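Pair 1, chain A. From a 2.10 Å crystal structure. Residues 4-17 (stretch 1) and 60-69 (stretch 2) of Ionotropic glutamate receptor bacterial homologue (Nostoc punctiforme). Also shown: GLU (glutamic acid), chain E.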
# COMPACT_ATOMS: atom_id res chain seq x y z
N PRO A 4 24.03 -3.82 19.59
CA PRO A 4 23.76 -2.75 18.59
C PRO A 4 22.83 -3.26 17.48
O PRO A 4 23.23 -4.05 16.63
CB PRO A 4 25.12 -2.32 18.01
CG PRO A 4 25.96 -3.58 18.26
CD PRO A 4 25.47 -4.14 19.62
N LEU A 5 21.58 -2.78 17.51
CA LEU A 5 20.58 -3.20 16.53
C LEU A 5 20.98 -2.93 15.09
O LEU A 5 21.59 -1.90 14.77
CB LEU A 5 19.23 -2.53 16.78
CG LEU A 5 18.40 -2.96 18.00
CD1 LEU A 5 17.13 -2.12 18.07
CD2 LEU A 5 18.04 -4.44 17.89
N LEU A 6 20.64 -3.88 14.23
CA LEU A 6 20.91 -3.79 12.81
C LEU A 6 19.70 -3.12 12.19
O LEU A 6 18.59 -3.64 12.25
CB LEU A 6 21.12 -5.19 12.22
CG LEU A 6 22.58 -5.69 12.25
CD1 LEU A 6 23.24 -5.35 13.56
CD2 LEU A 6 22.61 -7.20 12.00
N VAL A 7 19.90 -1.94 11.62
CA VAL A 7 18.80 -1.20 11.02
C VAL A 7 18.98 -1.07 9.50
O VAL A 7 19.98 -0.54 9.04
CB VAL A 7 18.68 0.20 11.67
CG1 VAL A 7 17.53 0.97 11.03
CG2 VAL A 7 18.45 0.05 13.17
N ALA A 8 18.02 -1.59 8.74
CA ALA A 8 18.09 -1.51 7.29
C ALA A 8 17.68 -0.12 6.85
O ALA A 8 16.73 0.46 7.39
CB ALA A 8 17.16 -2.54 6.66
N THR A 9 18.40 0.43 5.88
CA THR A 9 18.06 1.73 5.34
C THR A 9 18.11 1.62 3.82
O THR A 9 18.69 0.69 3.28
CB THR A 9 19.04 2.85 5.81
OG1 THR A 9 20.32 2.70 5.19
CG2 THR A 9 19.19 2.81 7.32
N ARG A 10 17.49 2.58 3.15
CA ARG A 10 17.46 2.62 1.70
C ARG A 10 17.62 4.10 1.37
O ARG A 10 16.97 4.97 1.95
CB ARG A 10 16.12 2.06 1.21
CG ARG A 10 15.94 2.05 -0.30
CD ARG A 10 15.09 3.23 -0.73
NE ARG A 10 15.07 3.40 -2.18
CZ ARG A 10 14.60 2.50 -3.04
NH1 ARG A 10 14.12 1.34 -2.61
NH2 ARG A 10 14.65 2.75 -4.35
N VAL A 11 18.55 4.38 0.45
CA VAL A 11 18.85 5.73 0.02
C VAL A 11 17.72 6.31 -0.83
O VAL A 11 17.38 5.77 -1.88
CB VAL A 11 20.17 5.76 -0.78
CG1 VAL A 11 20.50 7.19 -1.22
CG2 VAL A 11 21.30 5.20 0.09
N ILE A 12 17.14 7.41 -0.36
CA ILE A 12 16.04 8.07 -1.06
C ILE A 12 15.88 9.48 -0.46
O ILE A 12 15.15 9.67 0.51
CB ILE A 12 14.71 7.26 -0.91
CG1 ILE A 12 13.56 8.05 -1.55
CG2 ILE A 12 14.44 6.94 0.56
CD1 ILE A 12 12.66 7.18 -2.40
N PRO A 13 16.58 10.47 -1.03
CA PRO A 13 16.51 11.85 -0.54
C PRO A 13 15.13 12.47 -0.71
O PRO A 13 14.40 12.14 -1.64
CB PRO A 13 17.60 12.56 -1.34
CG PRO A 13 17.68 11.78 -2.61
CD PRO A 13 17.57 10.34 -2.11
N PRO A 14 14.76 13.39 0.20
CA PRO A 14 15.56 13.86 1.34
C PRO A 14 15.40 13.06 2.63
O PRO A 14 15.76 13.55 3.71
CB PRO A 14 15.08 15.30 1.50
CG PRO A 14 13.61 15.15 1.24
CD PRO A 14 13.55 14.21 0.04
N PHE A 15 14.83 11.86 2.55
CA PHE A 15 14.67 11.03 3.74
C PHE A 15 15.99 10.38 4.15
O PHE A 15 16.36 10.40 5.32
CB PHE A 15 13.56 9.98 3.52
CG PHE A 15 12.22 10.60 3.22
CD1 PHE A 15 11.87 10.96 1.92
CD2 PHE A 15 11.36 10.94 4.27
CE1 PHE A 15 10.69 11.66 1.67
CE2 PHE A 15 10.18 11.64 4.03
CZ PHE A 15 9.84 12.00 2.73
N VAL A 16 16.70 9.83 3.17
CA VAL A 16 17.99 9.20 3.40
C VAL A 16 18.96 9.59 2.28
O VAL A 16 18.69 9.35 1.10
CB VAL A 16 17.89 7.66 3.41
CG1 VAL A 16 19.29 7.05 3.60
CG2 VAL A 16 16.96 7.20 4.53
N LEU A 17 20.09 10.18 2.66
CA LEU A 17 21.12 10.58 1.70
C LEU A 17 22.47 10.04 2.13
O LEU A 17 22.68 9.77 3.31
CB LEU A 17 21.23 12.10 1.60
CG LEU A 17 19.98 12.90 1.23
CD1 LEU A 17 19.10 13.08 2.44
CD2 LEU A 17 20.42 14.27 0.69
N ASN A 60 15.32 -12.35 8.98
CA ASN A 60 15.98 -11.99 10.23
C ASN A 60 17.45 -11.56 10.08
O ASN A 60 18.30 -11.94 10.88
CB ASN A 60 15.89 -13.16 11.23
CG ASN A 60 14.45 -13.48 11.64
OD1 ASN A 60 14.20 -14.34 12.51
ND2 ASN A 60 13.49 -12.80 11.02
N LYS A 61 17.74 -10.76 9.05
CA LYS A 61 19.10 -10.27 8.82
C LYS A 61 19.26 -8.89 9.46
O LYS A 61 20.38 -8.39 9.60
CB LYS A 61 19.42 -10.19 7.32
CG LYS A 61 19.75 -11.51 6.66
CD LYS A 61 19.62 -11.43 5.14
CE LYS A 61 20.57 -10.41 4.53
NZ LYS A 61 22.00 -10.77 4.77
N VAL A 62 18.14 -8.27 9.81
CA VAL A 62 18.15 -6.96 10.46
C VAL A 62 17.00 -6.94 11.45
O VAL A 62 16.09 -7.76 11.36
CB VAL A 62 17.94 -5.78 9.47
CG1 VAL A 62 19.13 -5.67 8.53
CG2 VAL A 62 16.65 -5.98 8.69
N ASN A 63 17.03 -5.99 12.38
CA ASN A 63 15.98 -5.92 13.39
C ASN A 63 14.80 -5.04 13.01
O ASN A 63 13.71 -5.18 13.58
CB ASN A 63 16.59 -5.44 14.70
CG ASN A 63 17.72 -6.34 15.17
OD1 ASN A 63 17.50 -7.48 15.61
ND2 ASN A 63 18.95 -5.84 15.06
N LEU A 64 15.00 -4.15 12.04
CA LEU A 64 13.95 -3.25 11.60
C LEU A 64 14.51 -2.43 10.44
O LEU A 64 15.69 -2.52 10.14
CB LEU A 64 13.55 -2.31 12.74
CG LEU A 64 14.72 -1.41 13.11
CD1 LEU A 64 14.57 -0.08 12.39
CD2 LEU A 64 14.78 -1.19 14.60
N GLY A 65 13.67 -1.63 9.81
CA GLY A 65 14.14 -0.83 8.69
C GLY A 65 13.41 0.49 8.61
O GLY A 65 12.26 0.60 9.03
N ILE A 66 14.07 1.51 8.09
CA ILE A 66 13.45 2.82 7.97
C ILE A 66 14.03 3.52 6.75
O ILE A 66 15.21 3.35 6.41
CB ILE A 66 13.71 3.69 9.23
CG1 ILE A 66 13.02 5.04 9.09
CG2 ILE A 66 15.22 3.90 9.40
CD1 ILE A 66 13.13 5.94 10.32
N ALA A 67 13.19 4.30 6.08
CA ALA A 67 13.58 5.06 4.90
C ALA A 67 12.33 5.85 4.52
O ALA A 67 11.88 6.73 5.26
CB ALA A 67 13.99 4.12 3.77
N ALA A 68 11.78 5.52 3.36
CA ALA A 68 10.57 6.14 2.86
C ALA A 68 9.69 4.92 2.56
O ALA A 68 9.27 4.70 1.42
CB ALA A 68 10.87 6.92 1.58
N ILE A 69 9.43 4.14 3.60
CA ILE A 69 8.66 2.90 3.51
C ILE A 69 7.14 3.02 3.70
O ILE A 69 6.65 3.16 4.82
CB ILE A 69 9.20 1.87 4.54
CG1 ILE A 69 10.73 1.80 4.45
CG2 ILE A 69 8.58 0.48 4.26
CD1 ILE A 69 11.38 0.80 5.40
N GLU E . 7.41 4.72 -0.52
CA GLU E . 7.82 3.73 -1.56
C GLU E . 7.52 2.32 -1.07
O GLU E . 7.47 2.13 0.17
CB GLU E . 9.32 3.85 -1.83
CG GLU E . 9.82 2.96 -2.96
CD GLU E . 11.34 2.99 -3.11
OE1 GLU E . 11.85 2.47 -4.13
OE2 GLU E . 12.02 3.52 -2.21
OXT GLU E . 7.34 1.42 -1.92

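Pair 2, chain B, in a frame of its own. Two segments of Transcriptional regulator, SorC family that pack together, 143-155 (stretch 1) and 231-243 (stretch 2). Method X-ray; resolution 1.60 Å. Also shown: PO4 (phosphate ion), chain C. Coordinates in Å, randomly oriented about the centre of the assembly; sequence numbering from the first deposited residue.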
# COMPACT_ATOMS: atom_id res chain seq x y z
N GLU B 143 9.94 -11.55 -15.36
CA GLU B 143 9.15 -10.32 -15.44
C GLU B 143 8.21 -10.24 -14.23
O GLU B 143 7.28 -11.02 -14.10
CB GLU B 143 8.32 -10.28 -16.72
CG GLU B 143 9.13 -10.51 -18.00
CD GLU B 143 10.11 -9.41 -18.29
OE1 GLU B 143 9.73 -8.22 -18.19
OE2 GLU B 143 11.27 -9.74 -18.64
N ASN B 144 8.48 -9.28 -13.35
CA ASN B 144 7.64 -9.05 -12.18
C ASN B 144 6.79 -7.82 -12.37
O ASN B 144 7.23 -6.85 -12.97
CB ASN B 144 8.53 -8.84 -10.95
CG ASN B 144 9.47 -10.00 -10.71
OD1 ASN B 144 10.71 -9.83 -10.67
ND2 ASN B 144 8.91 -11.18 -10.57
N THR B 145 5.55 -7.88 -11.87
CA THR B 145 4.67 -6.73 -11.83
C THR B 145 4.33 -6.43 -10.36
O THR B 145 3.79 -7.28 -9.65
CB THR B 145 3.41 -6.96 -12.67
OG1 THR B 145 3.79 -7.18 -14.03
CG2 THR B 145 2.45 -5.77 -12.58
N ILE B 146 4.71 -5.23 -9.93
CA ILE B 146 4.52 -4.76 -8.57
C ILE B 146 3.45 -3.68 -8.55
O ILE B 146 3.64 -2.60 -9.11
CB ILE B 146 5.82 -4.19 -7.98
CG1 ILE B 146 6.94 -5.22 -8.03
CG2 ILE B 146 5.60 -3.73 -6.54
CD1 ILE B 146 7.84 -5.09 -9.23
N ALA B 147 2.33 -3.99 -7.90
CA ALA B 147 1.21 -3.08 -7.79
C ALA B 147 1.33 -2.31 -6.49
O ALA B 147 1.50 -2.90 -5.42
CB ALA B 147 -0.08 -3.82 -7.85
N VAL B 148 1.24 -0.99 -6.57
CA VAL B 148 1.50 -0.16 -5.40
C VAL B 148 0.36 0.81 -5.10
O VAL B 148 -0.34 1.27 -6.00
CB VAL B 148 2.80 0.63 -5.55
CG1 VAL B 148 3.99 -0.30 -5.74
CG2 VAL B 148 2.72 1.61 -6.70
N MSE B 149 0.18 1.08 -3.81
CA MSE B 149 -0.63 2.19 -3.37
C MSE B 149 0.21 3.44 -3.12
O MSE B 149 1.43 3.37 -3.02
CB MSE B 149 -1.44 1.82 -2.12
CG MSE B 149 -2.49 0.77 -2.38
SE MSE B 149 -3.94 1.31 -3.58
CE MSE B 149 -4.71 2.64 -2.50
N GLY B 150 -0.47 4.57 -3.00
CA GLY B 150 0.18 5.85 -2.76
C GLY B 150 0.13 6.25 -1.30
O GLY B 150 0.11 5.40 -0.41
N GLY B 151 0.11 7.55 -1.06
CA GLY B 151 0.10 8.12 0.27
C GLY B 151 1.46 8.63 0.68
O GLY B 151 2.46 8.43 -0.01
N THR B 152 1.51 9.32 1.82
CA THR B 152 2.72 9.98 2.26
C THR B 152 3.86 9.00 2.54
O THR B 152 4.99 9.20 2.11
CB THR B 152 2.46 10.85 3.49
OG1 THR B 152 1.45 11.82 3.17
CG2 THR B 152 3.71 11.56 3.94
N THR B 153 3.56 7.91 3.25
CA THR B 153 4.56 6.89 3.54
C THR B 153 5.15 6.32 2.27
O THR B 153 6.36 6.26 2.11
CB THR B 153 3.95 5.75 4.36
OG1 THR B 153 3.50 6.29 5.61
CG2 THR B 153 4.96 4.66 4.62
N MSE B 154 4.28 5.91 1.36
CA MSE B 154 4.74 5.30 0.13
C MSE B 154 5.54 6.26 -0.76
O MSE B 154 6.49 5.85 -1.43
CB MSE B 154 3.56 4.72 -0.64
CG MSE B 154 2.91 3.52 0.06
SE MSE B 154 4.08 1.96 0.11
CE MSE B 154 4.20 1.69 -1.81
N ALA B 155 5.17 7.54 -0.77
CA ALA B 155 5.89 8.55 -1.55
C ALA B 155 7.34 8.64 -1.05
O ALA B 155 8.29 8.63 -1.83
CB ALA B 155 5.22 9.89 -1.42
N THR B 231 -5.31 -5.14 -16.77
CA THR B 231 -4.90 -6.54 -16.89
C THR B 231 -3.53 -6.76 -16.24
O THR B 231 -3.35 -7.73 -15.51
CB THR B 231 -4.93 -7.00 -18.36
OG1 THR B 231 -6.27 -6.90 -18.84
CG2 THR B 231 -4.45 -8.43 -18.52
N LEU B 232 -2.59 -5.86 -16.49
CA LEU B 232 -1.27 -5.92 -15.85
C LEU B 232 -1.43 -5.96 -14.34
O LEU B 232 -0.81 -6.78 -13.65
CB LEU B 232 -0.38 -4.74 -16.26
CG LEU B 232 0.20 -4.80 -17.68
CD1 LEU B 232 0.72 -3.44 -18.12
CD2 LEU B 232 1.30 -5.84 -17.76
N ILE B 233 -2.28 -5.07 -13.82
CA ILE B 233 -2.52 -5.01 -12.38
C ILE B 233 -3.08 -6.34 -11.88
O ILE B 233 -2.65 -6.84 -10.85
CB ILE B 233 -3.49 -3.86 -12.00
CG1 ILE B 233 -2.81 -2.52 -12.25
CG2 ILE B 233 -3.94 -3.99 -10.54
CD1 ILE B 233 -3.79 -1.38 -12.38
N SER B 234 -4.04 -6.91 -12.61
CA SER B 234 -4.65 -8.19 -12.22
C SER B 234 -3.64 -9.34 -12.13
O SER B 234 -3.88 -10.30 -11.39
CB SER B 234 -5.77 -8.58 -13.18
OG SER B 234 -5.24 -9.06 -14.40
N HIS B 235 -2.54 -9.25 -12.86
CA HIS B 235 -1.51 -10.29 -12.85
C HIS B 235 -0.30 -9.95 -11.99
O HIS B 235 0.72 -10.62 -12.07
CB HIS B 235 -1.07 -10.60 -14.28
CG HIS B 235 -2.15 -11.19 -15.12
ND1 HIS B 235 -2.75 -12.39 -14.81
CD2 HIS B 235 -2.76 -10.74 -16.24
CE1 HIS B 235 -3.68 -12.66 -15.72
NE2 HIS B 235 -3.70 -11.67 -16.60
N ALA B 236 -0.41 -8.92 -11.15
CA ALA B 236 0.71 -8.55 -10.28
C ALA B 236 1.11 -9.74 -9.41
O ALA B 236 0.26 -10.44 -8.88
CB ALA B 236 0.33 -7.39 -9.41
N ASN B 237 2.41 -9.97 -9.28
CA ASN B 237 2.92 -10.98 -8.33
C ASN B 237 3.48 -10.37 -7.04
O ASN B 237 3.94 -11.08 -6.16
CB ASN B 237 3.96 -11.91 -9.00
CG ASN B 237 5.23 -11.20 -9.45
OD1 ASN B 237 5.21 -10.04 -9.86
ND2 ASN B 237 6.35 -11.94 -9.41
N CYS B 238 3.42 -9.04 -6.93
CA CYS B 238 3.83 -8.33 -5.74
C CYS B 238 2.91 -7.12 -5.51
O CYS B 238 2.46 -6.48 -6.49
CB CYS B 238 5.28 -7.89 -5.89
SG CYS B 238 5.98 -6.97 -4.53
N VAL B 239 2.59 -6.85 -4.25
CA VAL B 239 1.84 -5.66 -3.87
C VAL B 239 2.54 -5.00 -2.70
O VAL B 239 2.92 -5.67 -1.75
CB VAL B 239 0.38 -5.99 -3.49
CG1 VAL B 239 -0.37 -4.73 -3.04
CG2 VAL B 239 -0.36 -6.59 -4.66
N VAL B 240 2.69 -3.68 -2.77
CA VAL B 240 3.26 -2.90 -1.67
C VAL B 240 2.30 -1.76 -1.35
O VAL B 240 1.81 -1.06 -2.24
CB VAL B 240 4.67 -2.33 -1.99
CG1 VAL B 240 5.25 -1.71 -0.75
CG2 VAL B 240 5.58 -3.42 -2.52
N HIS B 241 2.03 -1.58 -0.05
CA HIS B 241 1.07 -0.59 0.38
C HIS B 241 1.36 -0.12 1.79
O HIS B 241 2.08 -0.78 2.53
CB HIS B 241 -0.34 -1.19 0.30
CG HIS B 241 -0.61 -2.25 1.32
ND1 HIS B 241 -0.11 -3.54 1.22
CD2 HIS B 241 -1.35 -2.22 2.45
CE1 HIS B 241 -0.52 -4.24 2.26
NE2 HIS B 241 -1.29 -3.48 3.01
N SER B 242 0.79 1.02 2.16
CA SER B 242 0.73 1.42 3.56
C SER B 242 -0.67 1.12 4.10
O SER B 242 -1.51 0.49 3.43
CB SER B 242 1.15 2.89 3.76
OG SER B 242 1.35 3.18 5.14
N ILE B 243 -0.88 1.52 5.34
CA ILE B 243 -2.15 1.40 6.03
C ILE B 243 -2.48 2.79 6.52
O ILE B 243 -1.67 3.42 7.21
CB ILE B 243 -2.06 0.42 7.21
CG1 ILE B 243 -1.67 -0.98 6.71
CG2 ILE B 243 -3.37 0.35 7.98
CD1 ILE B 243 -1.10 -1.87 7.80
P PO4 C . -0.23 7.74 4.70
O1 PO4 C . -0.84 7.34 6.00
O2 PO4 C . 1.11 7.14 4.49
O3 PO4 C . -1.19 7.46 3.59
O4 PO4 C . -0.09 9.24 4.69
O HOH W 1 1.34 -8.13 -14.71
O HOH W 2 -1.00 3.15 1.02

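Both pairs set two short parallel strands side by side, and 14 central residues superpose with an RMSD of 0.7 Å. The strand axes approach to 4.5 Å at 34° in pair 1 and to 4.6 Å at 25° in pair 2. The buried area is also alike, 690 and 714 Å².

The common core is a backbone ladder centred on an alanine, Ala A8 in pair 1 and Ala B147 in pair 2. As is usual between parallel strands, this residue uses both its amide and its carbonyl toward the same neighbour. Ala A8 N donates to Leu A64 O (2.9 Å) and Ala A8 O accepts from Ile A66 N (2.9 Å). In pair 2, Ala B147 N donates to Cys B238 O (2.9 Å) and Ala B147 O accepts from Val B240 N (3.0 Å). Pair 2 carries the ladder one rung further, with Met B149 N bonded to Val B240 O at 3.1 Å; at the matching place in pair 1, Arg A10 N and Ile A66 O stand 4.1 Å apart. Before the ladder, an asparagine occupies the same position in both. Its backbone amide joins the two stretches: Asn A63 N donates to Leu A6 O (2.8 Å), and Asn B237 N makes a weak bond to Thr B145 O (3.0 Å), an acceptor shared with Cys B238 N (3.3 Å).

The central alanine bridges Gly A65 in pair 1 and Val B239 in pair 2. Across from the glycine the backbones come close, with Ala A8 CA and Gly A65 CA 4.2 Å apart; a CB on Gly A65 would lie a tight 3.4 Å from Ala A8 CB. Pair 2 accommodates a branched residue with a slightly wider spacing, 4.7 Å from Ala B147 CA to Val B239 CA, and Ala B147 CB then meets Val B239 CG2 at 4.2 Å. The small methyl also packs on the preceding loop: Ala A8 CB lies 4.0 Å from Val A62 CG2, and Ala B147 CB 3.9 Å from the matching Ala B236 CB.

On the other face, apolar chains fill the space by different divisions of bulk. Val A7 CG1 touches Leu A64 CD1 (3.4 Å) and Ile A66 CG2 (4.1 Å). Pair 2 places the longer chain on the first strand: Ile B146 CG1 meets Cys B238 CB at 3.8 Å, while Ile B146 CG2 reaches Val B240 CG2 at 4.0 Å.

Leu A6 and Thr B145 match, yet one is apolar and the other polar. Both pack on the residue before the asparagine, Leu A6 CB 4.2 Å from Val A62 CG1 and Thr B145 CG2 4.1 Å from Ala B236 CB. Threonine adds a hydroxyl: Thr B145 OG1 lies 2.7 Å from a water that donates to Leu B232 O (2.8 Å from the water oxygen), so one side chain has both a methyl for the packing and a polar link to the helix end.

Beyond the strands, Val A16 and Met B154 fall together. Val A16 CG2 covers Ala A67 CB at 4.3 Å; the flexible selenomethionine Met B154 reaches back, its CE 3.7 Å from Val B240 CG1.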